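Local coordinates for protein cellulase (Clostridium cellulovorans, PDB 6UI3) that acts as a broad-specificity endoglucanase, this glycoside hydrolase family 5 TIM-barrel part of a longer protein probably hydrolysing cellulose and related polysaccharides, at residues V67-N72 and A86-V91; N72-D75 and I80-A83; A247-T252 and T287-S292; F272-K277 and Q281-F286; A118-I123 and F166-E171. One frame throughout, in Å; residues are numbered along the deposited sequence. Where two conformers were deposited one is given.

Contact 1 of 5, residues V67-N72 and A86-V91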
# COMPACT_ATOMS: atom_id res chain seq x y z
N VAL A 67 0.34 8.36 3.56
CA VAL A 67 0.24 9.58 4.36
C VAL A 67 1.31 9.60 5.45
O VAL A 67 1.36 8.70 6.30
CB VAL A 67 -1.14 9.78 5.02
CG1 VAL A 67 -1.18 11.10 5.79
CG2 VAL A 67 -2.26 9.71 3.99
N ARG A 68 2.16 10.64 5.43
CA ARG A 68 3.05 10.97 6.54
C ARG A 68 2.29 11.93 7.45
O ARG A 68 1.74 12.92 6.97
CB ARG A 68 4.31 11.66 5.99
CG ARG A 68 5.32 12.06 7.06
CD ARG A 68 6.46 12.89 6.50
NE ARG A 68 7.13 12.30 5.34
CZ ARG A 68 8.40 11.94 5.26
NH1 ARG A 68 9.22 12.04 6.29
NH2 ARG A 68 8.86 11.48 4.11
N TRP A 69 2.26 11.65 8.75
CA TRP A 69 1.46 12.44 9.69
C TRP A 69 2.26 13.35 10.60
O TRP A 69 1.71 14.32 11.12
CB TRP A 69 0.61 11.51 10.57
CG TRP A 69 -0.34 10.64 9.80
CD1 TRP A 69 -0.09 9.39 9.30
CD2 TRP A 69 -1.69 10.96 9.43
NE1 TRP A 69 -1.21 8.91 8.66
CE2 TRP A 69 -2.21 9.85 8.72
CE3 TRP A 69 -2.51 12.07 9.62
CZ2 TRP A 69 -3.51 9.82 8.22
CZ3 TRP A 69 -3.81 12.05 9.11
CH2 TRP A 69 -4.29 10.93 8.42
N ASP A 70 3.54 13.05 10.82
CA ASP A 70 4.29 13.67 11.91
C ASP A 70 4.92 15.01 11.57
O ASP A 70 5.66 15.55 12.40
CB ASP A 70 5.27 12.69 12.56
CG ASP A 70 6.36 12.18 11.63
OD1 ASP A 70 6.30 12.42 10.42
OD2 ASP A 70 7.28 11.50 12.15
N GLU A 71 4.60 15.61 10.43
CA GLU A 71 4.87 17.03 10.21
C GLU A 71 3.63 17.86 10.49
O GLU A 71 3.68 19.09 10.35
CB GLU A 71 5.38 17.28 8.78
CG GLU A 71 6.64 16.49 8.46
CD GLU A 71 7.22 16.74 7.07
OE1 GLU A 71 6.49 16.93 6.11
OE2 GLU A 71 8.46 16.74 6.96
N ASN A 72 2.53 17.23 10.92
CA ASN A 72 1.26 17.91 11.16
C ASN A 72 0.72 17.66 12.56
O ASN A 72 -0.50 17.70 12.78
CB ASN A 72 0.25 17.54 10.09
CG ASN A 72 0.52 18.28 8.83
OD1 ASN A 72 0.09 19.42 8.67
ND2 ASN A 72 1.28 17.66 7.93
N ALA A 86 -8.45 16.73 7.37
CA ALA A 86 -9.48 17.05 6.39
C ALA A 86 -8.97 16.88 4.97
O ALA A 86 -9.73 16.45 4.09
CB ALA A 86 -10.00 18.48 6.62
N ARG A 87 -7.71 17.21 4.72
CA ARG A 87 -7.16 17.00 3.38
C ARG A 87 -7.10 15.52 3.04
O ARG A 87 -7.46 15.11 1.93
CB ARG A 87 -5.78 17.65 3.24
CG ARG A 87 -5.15 17.49 1.87
CD ARG A 87 -6.00 18.10 0.76
NE ARG A 87 -5.46 17.76 -0.55
CZ ARG A 87 -6.18 17.70 -1.67
NH1 ARG A 87 -7.47 18.00 -1.69
NH2 ARG A 87 -5.57 17.29 -2.79
N VAL A 88 -6.63 14.70 3.97
CA VAL A 88 -6.61 13.26 3.75
C VAL A 88 -8.01 12.76 3.43
O VAL A 88 -8.22 11.99 2.49
CB VAL A 88 -5.99 12.53 4.96
CG1 VAL A 88 -6.11 11.03 4.78
CG2 VAL A 88 -4.53 12.94 5.15
N GLU A 89 -9.00 13.22 4.21
CA GLU A 89 -10.39 12.84 3.98
C GLU A 89 -10.88 13.27 2.59
O GLU A 89 -11.59 12.52 1.92
CB GLU A 89 -11.25 13.44 5.08
CG GLU A 89 -12.74 13.16 4.93
CD GLU A 89 -13.56 13.67 6.10
OE1 GLU A 89 -13.13 14.64 6.76
OE2 GLU A 89 -14.64 13.10 6.36
N THR A 90 -10.51 14.47 2.15
CA THR A 90 -10.90 14.94 0.82
C THR A 90 -10.36 14.01 -0.26
O THR A 90 -11.08 13.66 -1.21
CB THR A 90 -10.42 16.38 0.62
OG1 THR A 90 -11.05 17.23 1.59
CG2 THR A 90 -10.73 16.88 -0.78
N VAL A 91 -9.10 13.60 -0.13
CA VAL A 91 -8.50 12.70 -1.11
C VAL A 91 -9.13 11.31 -1.05
O VAL A 91 -9.41 10.71 -2.09
CB VAL A 91 -6.97 12.68 -0.94
CG1 VAL A 91 -6.34 11.66 -1.88
CG2 VAL A 91 -6.38 14.06 -1.19
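V88 meets V67 and W69 where the loop after barrel strand 62-65 packs against the helix that follows it, 82-96, within one beta-alpha step of the TIM barrel of glycoside hydrolase family 5. The two valines reach for one another tip to tip, V67 CG1 lying 3.9 Å from V88 CG2. W69 comes in differently: its side chain crosses that of V88 at about a right angle, and the six-membered end of the indole does the touching, with CH2 3.8 Å from V88 CG2. That methyl approaches the ring obliquely. V88 CG2 therefore touches both loop residues at once, while its sister CG1 also borders W69 CH2 and V67 CG2.

Within the loop, V67 places CG1 over the centre of the indole, 3.3 Å above its plane. It can do this because CG1 stands opposite the backbone N (chi1 -178°). The indole is thus touched by V67 over a face and by V88 near the far end of the benzo ring. Its polar end is tied down separately, W69 NE1 bonding to N105 O at the end of strand 101-105, the next strand of the barrel. Past the tryptophan the chain folds back in a type I turn from W69 to N72, closed by a hydrogen bond of 3.0 Å from N72 N to W69 O.

Contact 2 of 5, residues N72-D75 and I80-A83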
# COMPACT_ATOMS: atom_id res chain seq x y z
N ASN A 72 2.53 17.23 10.92
CA ASN A 72 1.26 17.91 11.16
C ASN A 72 0.72 17.66 12.56
O ASN A 72 -0.50 17.70 12.78
CB ASN A 72 0.25 17.54 10.09
CG ASN A 72 0.52 18.28 8.83
OD1 ASN A 72 0.09 19.42 8.67
ND2 ASN A 72 1.28 17.66 7.93
N TYR A 73 1.60 17.47 13.53
CA TYR A 73 1.19 17.42 14.92
C TYR A 73 1.15 18.84 15.48
O TYR A 73 2.08 19.63 15.28
CB TYR A 73 2.17 16.59 15.74
CG TYR A 73 2.28 15.11 15.38
CD1 TYR A 73 1.24 14.39 14.81
CD2 TYR A 73 3.46 14.42 15.67
CE1 TYR A 73 1.37 13.03 14.53
CE2 TYR A 73 3.59 13.08 15.38
CZ TYR A 73 2.54 12.39 14.82
OH TYR A 73 2.63 11.04 14.52
N ILE A 74 0.09 19.16 16.21
CA ILE A 74 -0.13 20.53 16.70
C ILE A 74 0.28 20.72 18.15
O ILE A 74 0.16 21.83 18.68
CB ILE A 74 -1.59 20.96 16.47
CG1 ILE A 74 -2.55 20.18 17.37
CG2 ILE A 74 -1.92 20.83 15.01
CD1 ILE A 74 -4.00 20.58 17.20
N ASP A 75 0.71 19.67 18.83
CA ASP A 75 1.12 19.72 20.22
C ASP A 75 2.21 18.69 20.40
O ASP A 75 2.76 18.17 19.42
CB ASP A 75 -0.11 19.55 21.13
CG ASP A 75 -0.79 18.19 20.95
OD1 ASP A 75 -0.19 17.27 20.36
OD2 ASP A 75 -1.96 18.06 21.41
N ILE A 80 -3.17 15.40 15.62
CA ILE A 80 -3.11 15.74 14.21
C ILE A 80 -3.92 17.00 13.93
O ILE A 80 -5.06 17.13 14.38
CB ILE A 80 -3.61 14.55 13.37
CG1 ILE A 80 -2.69 13.33 13.56
CG2 ILE A 80 -3.73 14.94 11.90
CD1 ILE A 80 -3.31 11.99 13.20
N ASP A 81 -3.34 17.91 13.18
CA ASP A 81 -4.05 19.12 12.76
C ASP A 81 -5.34 18.76 12.05
O ASP A 81 -5.29 18.06 11.02
CB ASP A 81 -3.12 19.86 11.80
CG ASP A 81 -3.63 21.23 11.40
OD1 ASP A 81 -4.83 21.51 11.57
OD2 ASP A 81 -2.82 22.02 10.88
N PRO A 82 -6.49 19.24 12.50
CA PRO A 82 -7.75 18.97 11.78
C PRO A 82 -7.70 19.35 10.30
O PRO A 82 -8.38 18.71 9.49
CB PRO A 82 -8.79 19.78 12.57
CG PRO A 82 -8.24 19.75 13.99
CD PRO A 82 -6.75 19.93 13.78
N ALA A 83 -6.95 20.38 9.94
CA ALA A 83 -6.88 20.76 8.53
C ALA A 83 -6.17 19.71 7.70
O ALA A 83 -6.52 19.49 6.54
CB ALA A 83 -6.15 22.10 8.40
O HOH W 1 -0.23 21.39 10.55
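The ring of Y73 turns its edge to I80: CE1 lies 4.2 Å from I80 CG1, which sits close to the ring plane. Y78, from the short turn between the two segments, makes an edge-to-face pair with the same ring, and the phenol OH is held by E126 of helix 120-137. A second flat group, the carboxylate of D81, is met from above its plane. D81 stands at the N-cap position of helix 82-96, and its OD1 accepts a capping bond from A83 N at 2.9 Å, the donor 54° out of the carboxylate plane.

Y73 and I80 are joined by a single beta bridge, and the backbone bond belonging to it runs from D81 N to N72 O, 2.9 Å long and bent only slightly at the hydrogen (165°). The same carbonyl oxygen also receives a CH...O contact from I80 CA at 3.6 Å.

I74 covers the start of the helix. Its CG1 branch stands between backbone N and carbonyl carbon (chi1 68°), which puts CG2 beside N, and CG2 touches D81 CA at 3.5 Å. The side chains of I74 and D81 cross at about a right angle there. Farther out CD1 approaches P82 CD.

Both carboxylate oxygens of D81 thus have work to do. OD1 holds the helix end, while a water donates to OD2 and to N72 OD1, at 2.7 Å each. Those donors, with the positive end of the helix dipole close by, probably stabilise the charged form of the aspartate.

Contact 3 of 5, residues A247-T252 and T287-S292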
# COMPACT_ATOMS: atom_id res chain seq x y z
N ALA A 247 10.51 -17.09 -12.83
CA ALA A 247 10.59 -18.15 -11.83
C ALA A 247 10.64 -17.58 -10.42
O ALA A 247 10.03 -18.13 -9.50
CB ALA A 247 11.81 -19.02 -12.11
N PHE A 248 11.38 -16.48 -10.23
CA PHE A 248 11.48 -15.89 -8.90
C PHE A 248 10.12 -15.37 -8.43
O PHE A 248 9.73 -15.54 -7.26
CB PHE A 248 12.53 -14.78 -8.88
CG PHE A 248 12.80 -14.25 -7.51
CD1 PHE A 248 13.56 -14.97 -6.61
CD2 PHE A 248 12.25 -13.05 -7.09
CE1 PHE A 248 13.78 -14.49 -5.31
CE2 PHE A 248 12.46 -12.57 -5.82
CZ PHE A 248 13.22 -13.28 -4.93
N ILE A 249 9.39 -14.70 -9.33
CA ILE A 249 8.06 -14.22 -9.00
C ILE A 249 7.14 -15.39 -8.66
O ILE A 249 6.42 -15.36 -7.65
CB ILE A 249 7.50 -13.39 -10.17
CG1 ILE A 249 8.27 -12.08 -10.32
CG2 ILE A 249 6.01 -13.11 -9.97
CD1 ILE A 249 8.06 -11.39 -11.67
N ASP A 250 7.14 -16.42 -9.49
CA ASP A 250 6.24 -17.55 -9.27
C ASP A 250 6.53 -18.23 -7.93
O ASP A 250 5.60 -18.57 -7.19
CB ASP A 250 6.36 -18.55 -10.42
CG ASP A 250 5.32 -19.62 -10.34
OD1 ASP A 250 4.17 -19.34 -10.71
OD2 ASP A 250 5.62 -20.73 -9.86
N LYS A 251 7.81 -18.45 -7.62
CA LYS A 251 8.17 -19.08 -6.35
C LYS A 251 7.70 -18.25 -5.17
O LYS A 251 7.14 -18.78 -4.20
CB LYS A 251 9.69 -19.28 -6.30
CG LYS A 251 10.24 -19.91 -5.00
CD LYS A 251 11.73 -20.18 -5.09
CE LYS A 251 12.53 -18.90 -4.96
NZ LYS A 251 13.97 -19.14 -5.31
N THR A 252 7.89 -16.94 -5.25
CA THR A 252 7.50 -16.05 -4.16
C THR A 252 6.00 -16.12 -3.94
O THR A 252 5.53 -16.23 -2.81
CB THR A 252 7.93 -14.61 -4.46
OG1 THR A 252 9.35 -14.53 -4.56
CG2 THR A 252 7.49 -13.65 -3.37
N THR A 287 4.59 -7.10 -16.39
CA THR A 287 3.36 -6.69 -15.71
C THR A 287 2.26 -7.70 -15.93
O THR A 287 1.55 -8.08 -14.98
CB THR A 287 2.97 -5.29 -16.16
OG1 THR A 287 4.01 -4.36 -15.83
CG2 THR A 287 1.69 -4.83 -15.52
N LYS A 288 2.13 -8.20 -17.15
CA LYS A 288 1.15 -9.24 -17.44
C LYS A 288 1.43 -10.49 -16.60
O LYS A 288 0.54 -11.04 -15.95
CB LYS A 288 1.21 -9.57 -18.93
CG LYS A 288 0.42 -10.80 -19.36
CD LYS A 288 -1.06 -10.57 -19.23
CE LYS A 288 -1.85 -11.86 -19.51
NZ LYS A 288 -1.64 -12.41 -20.87
N PHE A 289 2.69 -10.94 -16.61
CA PHE A 289 3.05 -12.14 -15.86
C PHE A 289 2.80 -11.94 -14.37
O PHE A 289 2.25 -12.82 -13.69
CB PHE A 289 4.53 -12.49 -16.08
CG PHE A 289 4.94 -13.75 -15.40
CD1 PHE A 289 4.80 -14.96 -16.03
CD2 PHE A 289 5.39 -13.73 -14.10
CE1 PHE A 289 5.14 -16.14 -15.39
CE2 PHE A 289 5.75 -14.90 -13.46
CZ PHE A 289 5.62 -16.10 -14.09
N TYR A 290 3.24 -10.80 -13.84
CA TYR A 290 3.13 -10.52 -12.41
C TYR A 290 1.68 -10.53 -11.97
O TYR A 290 1.31 -11.22 -11.01
CB TYR A 290 3.78 -9.16 -12.14
CG TYR A 290 4.02 -8.83 -10.69
CD1 TYR A 290 2.96 -8.55 -9.83
CD2 TYR A 290 5.31 -8.79 -10.19
CE1 TYR A 290 3.18 -8.25 -8.50
CE2 TYR A 290 5.53 -8.48 -8.85
CZ TYR A 290 4.46 -8.20 -8.01
OH TYR A 290 4.65 -7.89 -6.67
N VAL A 291 0.83 -9.76 -12.65
CA VAL A 291 -0.56 -9.67 -12.23
C VAL A 291 -1.26 -11.01 -12.44
O VAL A 291 -2.10 -11.40 -11.62
CB VAL A 291 -1.28 -8.49 -12.91
CG1 VAL A 291 -2.75 -8.46 -12.53
CG2 VAL A 291 -0.62 -7.18 -12.50
N SER A 292 -0.96 -11.72 -13.53
CA SER A 292 -1.57 -13.03 -13.72
C SER A 292 -1.23 -13.97 -12.57
O SER A 292 -2.10 -14.69 -12.05
CB SER A 292 -1.12 -13.64 -15.04
OG SER A 292 -1.61 -14.96 -15.16
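I249 meets two aromatic rings of the neighbouring helix, F289 and Y290, each with a different branch. Its CG2 methyl comes to the edge of the F289 ring, near the ring plane, at 3.9 Å from CE2; the two side chains slide past each other in opposite directions. The other branch ends in CD1, which reaches Y290 CD2 at 4.1 Å obliquely, the side chains crossing at about a right angle. The torsion of I249 accounts for the split: CG1 is trans to the carbonyl carbon (chi1 -69°), whereas CG2 is trans to the backbone N. Beside it D250 borders the same F289 ring edge, its CB 4.5 Å from F289 CZ.

A second shell positions these residues. The Y290 hydroxyl is hydrogen-bonded to A223 O, just past strand 217-222, and the Y290 ring stacks on F272 and meets F253 edge to face. D250 turns its carboxylate to R254 on its own helix in a salt bridge, and F241 packs on I249 from the loop before it.

The segments belong to helices 243-261 and 280-296, which precede and follow strand 267-272 in the barrel. The axes of 247-252 and 287-292 lie 10.3 Å apart at closest approach and diverge by 13°, and bulky side chains bridge that spacing.

The side-chain contacts between the segments are apolar, while Y290 OH and D250 OD2 bond elsewhere, so the fit probably rests mainly on van der Waals packing.

Contact 4 of 5, residues F272-K277 and Q281-F286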
# COMPACT_ATOMS: atom_id res chain seq x y z
N PHE A 272 3.82 -2.64 -6.14
CA PHE A 272 4.74 -3.26 -7.09
C PHE A 272 4.87 -2.29 -8.25
O PHE A 272 4.08 -1.35 -8.39
CB PHE A 272 4.25 -4.63 -7.59
CG PHE A 272 3.32 -4.55 -8.78
CD1 PHE A 272 2.08 -3.97 -8.68
CD2 PHE A 272 3.69 -5.08 -10.02
CE1 PHE A 272 1.25 -3.87 -9.78
CE2 PHE A 272 2.85 -5.00 -11.11
CZ PHE A 272 1.64 -4.41 -10.98
N ALA A 273 5.89 -2.51 -9.08
CA ALA A 273 6.09 -1.78 -10.33
C ALA A 273 7.33 -2.35 -10.99
O ALA A 273 8.06 -3.15 -10.40
CB ALA A 273 6.26 -0.28 -10.11
N ILE A 274 7.57 -1.93 -12.24
CA ILE A 274 8.85 -2.16 -12.93
C ILE A 274 9.29 -0.82 -13.50
O ILE A 274 8.57 -0.19 -14.28
CB ILE A 274 8.78 -3.27 -13.99
CG1 ILE A 274 10.11 -3.34 -14.77
CG2 ILE A 274 7.56 -3.13 -14.91
CD1 ILE A 274 10.32 -4.61 -15.55
N THR A 275 10.47 -0.37 -13.09
CA THR A 275 10.97 0.94 -13.48
C THR A 275 11.32 1.00 -14.96
O THR A 275 11.76 0.02 -15.57
CB THR A 275 12.16 1.31 -12.57
OG1 THR A 275 12.45 2.70 -12.71
CG2 THR A 275 13.42 0.49 -12.87
N ASP A 276 11.11 2.18 -15.55
CA ASP A 276 11.36 2.37 -16.98
C ASP A 276 12.86 2.40 -17.24
O ASP A 276 13.57 3.31 -16.79
CB ASP A 276 10.72 3.68 -17.45
CG ASP A 276 10.64 3.80 -18.95
OD1 ASP A 276 11.08 2.87 -19.67
OD2 ASP A 276 10.14 4.86 -19.42
N LYS A 277 13.34 1.43 -18.01
CA LYS A 277 14.71 1.40 -18.52
C LYS A 277 14.68 1.43 -20.04
O LYS A 277 15.51 0.80 -20.70
CB LYS A 277 15.46 0.19 -17.97
CG LYS A 277 15.53 0.15 -16.45
CD LYS A 277 16.32 -1.03 -15.93
CE LYS A 277 16.23 -1.15 -14.43
NZ LYS A 277 17.12 -2.23 -13.92
N GLN A 281 8.59 -3.32 -23.95
CA GLN A 281 8.05 -4.66 -24.14
C GLN A 281 8.36 -5.55 -22.94
O GLN A 281 7.53 -6.37 -22.53
CB GLN A 281 8.56 -5.28 -25.44
CG GLN A 281 8.09 -4.53 -26.69
CD GLN A 281 6.58 -4.38 -26.77
OE1 GLN A 281 5.85 -5.34 -26.58
NE2 GLN A 281 6.12 -3.16 -27.05
N ASP A 282 9.56 -5.42 -22.37
CA ASP A 282 9.86 -6.15 -21.14
C ASP A 282 8.94 -5.75 -20.00
O ASP A 282 8.54 -6.60 -19.20
CB ASP A 282 11.32 -5.92 -20.76
CG ASP A 282 12.27 -6.55 -21.74
OD1 ASP A 282 12.32 -7.80 -21.77
OD2 ASP A 282 12.93 -5.79 -22.49
N ARG A 283 8.61 -4.46 -19.90
CA ARG A 283 7.72 -4.02 -18.83
C ARG A 283 6.31 -4.56 -19.03
O ARG A 283 5.63 -4.90 -18.05
CB ARG A 283 7.73 -2.49 -18.74
CG ARG A 283 9.10 -1.91 -18.39
CD ARG A 283 8.98 -0.64 -17.56
NE ARG A 283 8.43 0.49 -18.31
CZ ARG A 283 7.90 1.57 -17.75
NH1 ARG A 283 7.80 1.67 -16.43
NH2 ARG A 283 7.46 2.55 -18.52
N ILE A 284 5.85 -4.64 -20.28
CA ILE A 284 4.54 -5.23 -20.58
C ILE A 284 4.52 -6.69 -20.16
O ILE A 284 3.61 -7.14 -19.46
CB ILE A 284 4.21 -5.08 -22.08
CG1 ILE A 284 4.01 -3.60 -22.44
CG2 ILE A 284 2.97 -5.89 -22.44
CD1 ILE A 284 3.99 -3.34 -23.95
N ASN A 285 5.53 -7.44 -20.59
CA ASN A 285 5.58 -8.86 -20.28
C ASN A 285 5.69 -9.10 -18.79
O ASN A 285 5.01 -9.97 -18.24
CB ASN A 285 6.78 -9.52 -20.98
CG ASN A 285 6.70 -9.47 -22.48
OD1 ASN A 285 5.64 -9.26 -23.07
ND2 ASN A 285 7.84 -9.68 -23.12
N PHE A 286 6.52 -8.32 -18.11
CA PHE A 286 6.62 -8.39 -16.66
C PHE A 286 5.28 -8.17 -15.99
O PHE A 286 4.87 -8.93 -15.10
CB PHE A 286 7.63 -7.34 -16.18
CG PHE A 286 7.70 -7.17 -14.68
CD1 PHE A 286 6.82 -6.36 -13.99
CD2 PHE A 286 8.70 -7.79 -13.94
CE1 PHE A 286 6.93 -6.20 -12.60
CE2 PHE A 286 8.80 -7.61 -12.55
CZ PHE A 286 7.92 -6.83 -11.90
O HOH W 2 8.88 1.76 -20.92
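R283 reaches back from helix 280-296 to the loop before it and donates from NH1 to the carbonyl oxygen of I274, with R283 NH1 2.9 Å from I274 O. The bond is nearly straight (163° at the hydrogen) and lies both in the guanidinium plane and in the carbonyl plane. On a face of the same guanidinium lies D276. Its carboxylate is stacked almost flat, the planes 2° apart, with CB 3.5 Å above the guanidinium plane. The salt bridge this makes is long, D276 OD2 to R283 NH2 being 3.7 Å, and rests on charge alone, since no N-H points at the oxygen. A water bridges the pair, donating to D276 OD1 and accepting from R283 NH2; D276 OD1 also takes the backbone N of D278. R283 was deposited in two conformers, and this account concerns one of them.

Next to these polar groups, I274 fills the angle between R283 and F286. I274 CB lies over the F286 ring in a CH-pi contact, 3.9 Å from the centroid and 23° off the normal. Its chi1 (174°) sets CG2 between backbone N and carbonyl carbon, where it presses on F286 CD1 at 3.4 Å, and CG2 also meets R283 CB at 3.9 Å. A273 O, near the same ring, is buried without a polar partner.

F272, ending strand 267-272, offers its ring edge to F286 CE1. Beyond these segments L229 of helix 227-230 covers I274 and F286, W303 of strand 301-305 backs I274, and L331 of helix 329-339 touches R283.

Contact 5 of 5, residues A118-I123 and F166-E171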
# COMPACT_ATOMS: atom_id res chain seq x y z
N ALA A 118 14.57 -1.02 21.67
CA ALA A 118 14.89 0.27 22.27
C ALA A 118 13.75 1.28 22.12
O ALA A 118 13.59 2.15 22.97
CB ALA A 118 16.17 0.82 21.66
N HIS A 119 12.96 1.18 21.06
CA HIS A 119 11.88 2.14 20.81
C HIS A 119 10.49 1.53 20.88
O HIS A 119 9.51 2.24 20.61
CB HIS A 119 12.07 2.85 19.46
CG HIS A 119 13.37 3.56 19.34
ND1 HIS A 119 14.53 2.93 18.93
CD2 HIS A 119 13.71 4.85 19.59
CE1 HIS A 119 15.53 3.80 18.95
NE2 HIS A 119 15.06 4.97 19.33
N LYS A 120 10.37 0.26 21.26
CA LYS A 120 9.09 -0.44 21.14
C LYS A 120 7.96 0.28 21.86
O LYS A 120 6.88 0.48 21.30
CB LYS A 120 9.22 -1.88 21.65
CG LYS A 120 7.88 -2.63 21.64
CD LYS A 120 8.02 -4.10 21.97
CE LYS A 120 8.29 -4.30 23.44
NZ LYS A 120 8.47 -5.75 23.77
N ALA A 121 8.15 0.61 23.14
CA ALA A 121 7.07 1.25 23.88
C ALA A 121 6.66 2.56 23.23
O ALA A 121 5.47 2.87 23.09
CB ALA A 121 7.48 1.47 25.34
N ALA A 122 7.64 3.35 22.78
CA ALA A 122 7.34 4.65 22.19
C ALA A 122 6.61 4.52 20.86
O ALA A 122 5.71 5.32 20.57
CB ALA A 122 8.62 5.46 22.02
N ILE A 123 6.99 3.56 20.01
CA ILE A 123 6.33 3.45 18.71
C ILE A 123 4.92 2.90 18.87
O ILE A 123 4.00 3.28 18.14
CB ILE A 123 7.15 2.66 17.66
CG1 ILE A 123 7.13 1.15 17.94
CG2 ILE A 123 8.55 3.22 17.56
CD1 ILE A 123 7.95 0.33 16.94
N PHE A 166 11.42 -8.33 14.07
CA PHE A 166 10.19 -8.98 13.63
C PHE A 166 9.20 -9.06 14.78
O PHE A 166 8.00 -8.85 14.59
CB PHE A 166 10.44 -10.40 13.10
CG PHE A 166 11.42 -10.51 11.94
CD1 PHE A 166 11.74 -9.43 11.12
CD2 PHE A 166 12.02 -11.74 11.67
CE1 PHE A 166 12.63 -9.59 10.07
CE2 PHE A 166 12.90 -11.88 10.62
CZ PHE A 166 13.22 -10.82 9.83
N ASN A 167 9.69 -9.38 15.98
CA ASN A 167 8.80 -9.52 17.13
C ASN A 167 8.23 -8.17 17.56
O ASN A 167 7.06 -8.09 17.95
CB ASN A 167 9.51 -10.17 18.31
CG ASN A 167 8.66 -10.16 19.57
OD1 ASN A 167 7.65 -10.85 19.64
ND2 ASN A 167 9.07 -9.36 20.56
N VAL A 168 9.03 -7.10 17.49
CA VAL A 168 8.51 -5.77 17.80
C VAL A 168 7.35 -5.43 16.87
O VAL A 168 6.31 -4.94 17.31
CB VAL A 168 9.62 -4.71 17.74
CG1 VAL A 168 9.04 -3.31 17.83
CG2 VAL A 168 10.60 -4.91 18.86
N LEU A 169 7.52 -5.70 15.57
CA LEU A 169 6.43 -5.44 14.63
C LEU A 169 5.20 -6.29 14.95
O LEU A 169 4.07 -5.80 14.87
CB LEU A 169 6.91 -5.70 13.20
CG LEU A 169 5.82 -5.65 12.12
CD1 LEU A 169 5.12 -4.31 12.11
CD2 LEU A 169 6.44 -5.95 10.76
N ASN A 170 5.40 -7.56 15.32
CA ASN A 170 4.26 -8.40 15.68
C ASN A 170 3.49 -7.79 16.85
O ASN A 170 2.26 -7.79 16.86
CB ASN A 170 4.71 -9.82 16.00
CG ASN A 170 5.19 -10.57 14.77
OD1 ASN A 170 4.80 -10.27 13.63
ND2 ASN A 170 6.04 -11.55 14.99
N GLU A 171 4.21 -7.25 17.84
CA GLU A 171 3.54 -6.62 18.98
C GLU A 171 2.82 -5.33 18.56
O GLU A 171 1.71 -5.05 19.03
CB GLU A 171 4.54 -6.34 20.10
CG GLU A 171 5.13 -7.60 20.72
CD GLU A 171 5.98 -7.29 21.94
OE1 GLU A 171 5.57 -6.42 22.73
OE2 GLU A 171 7.05 -7.91 22.10
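A bend in K120 and an extended E171 bring the two charges together. K120 runs out extended from its backbone and then turns at chi3 (74°), which swings NZ across toward helix 163-182. E171 starts with CG trans to its carbonyl carbon (chi1 -65°) and then stays extended, carrying its carboxylate to the lysine. The two side chains cross at about a right angle. K120 NZ forms a salt bridge with E171 OE2 at 3.1 Å, arriving on the syn side and 26° out of the carboxylate plane, and a weak hydrogen bond to OE1 at 3.2 Å. The lysine's CD leans on the carboxylate too, 3.5 Å from E171 OE1.

The apolar part lies beside the ion pair. V168 CG1 stands 4.0 Å from K120 CG and 3.9 Å from I123 CD1, so a single methyl touches both residues. I123 crosses V168 at about a right angle, K120 more obliquely, and F111 and F115 pack on the isoleucine from the loop before it.

The contact joins the first turn of helix 120-137 to helix 163-182. These are consecutive outer helices of the barrel, following strands 101-105 and 145-148.

In the conformer given, N167 ND2, one turn earlier on the same helix, also donates to E171 OE2 at 2.9 Å on the anti side. On the lysine side, NZ has a second anion in E117, just before the helix. The charges are thus shared among K120, E117 and E171, which probably keeps lysine and glutamates ionised, while the lysine's methylenes lie against V168.

Overall arrangement
All five contacts belong to one eight-stranded parallel TIM barrel and follow its circuit. Contacts 1 and 2 come first, sharing N72 and helix 82-96; their centres are about 9 Å apart and W69 touches I80. Contact 5 follows, joining helices 120-137 and 163-182, its centre about 24 Å from that of contact 1. Contacts 3 and 4 come last and share helix 280-296, with contact 4 nested inside the loop that contact 3 closes. Their centres are about 12 Å apart, bridged by Y290 on F272 and I249 on F286. This pair lies across the chain's centre from contacts 1 and 2; contacts 1, 2 and 4 join a loop to the helix after it, whereas contacts 3 and 5 join neighbouring outer helices.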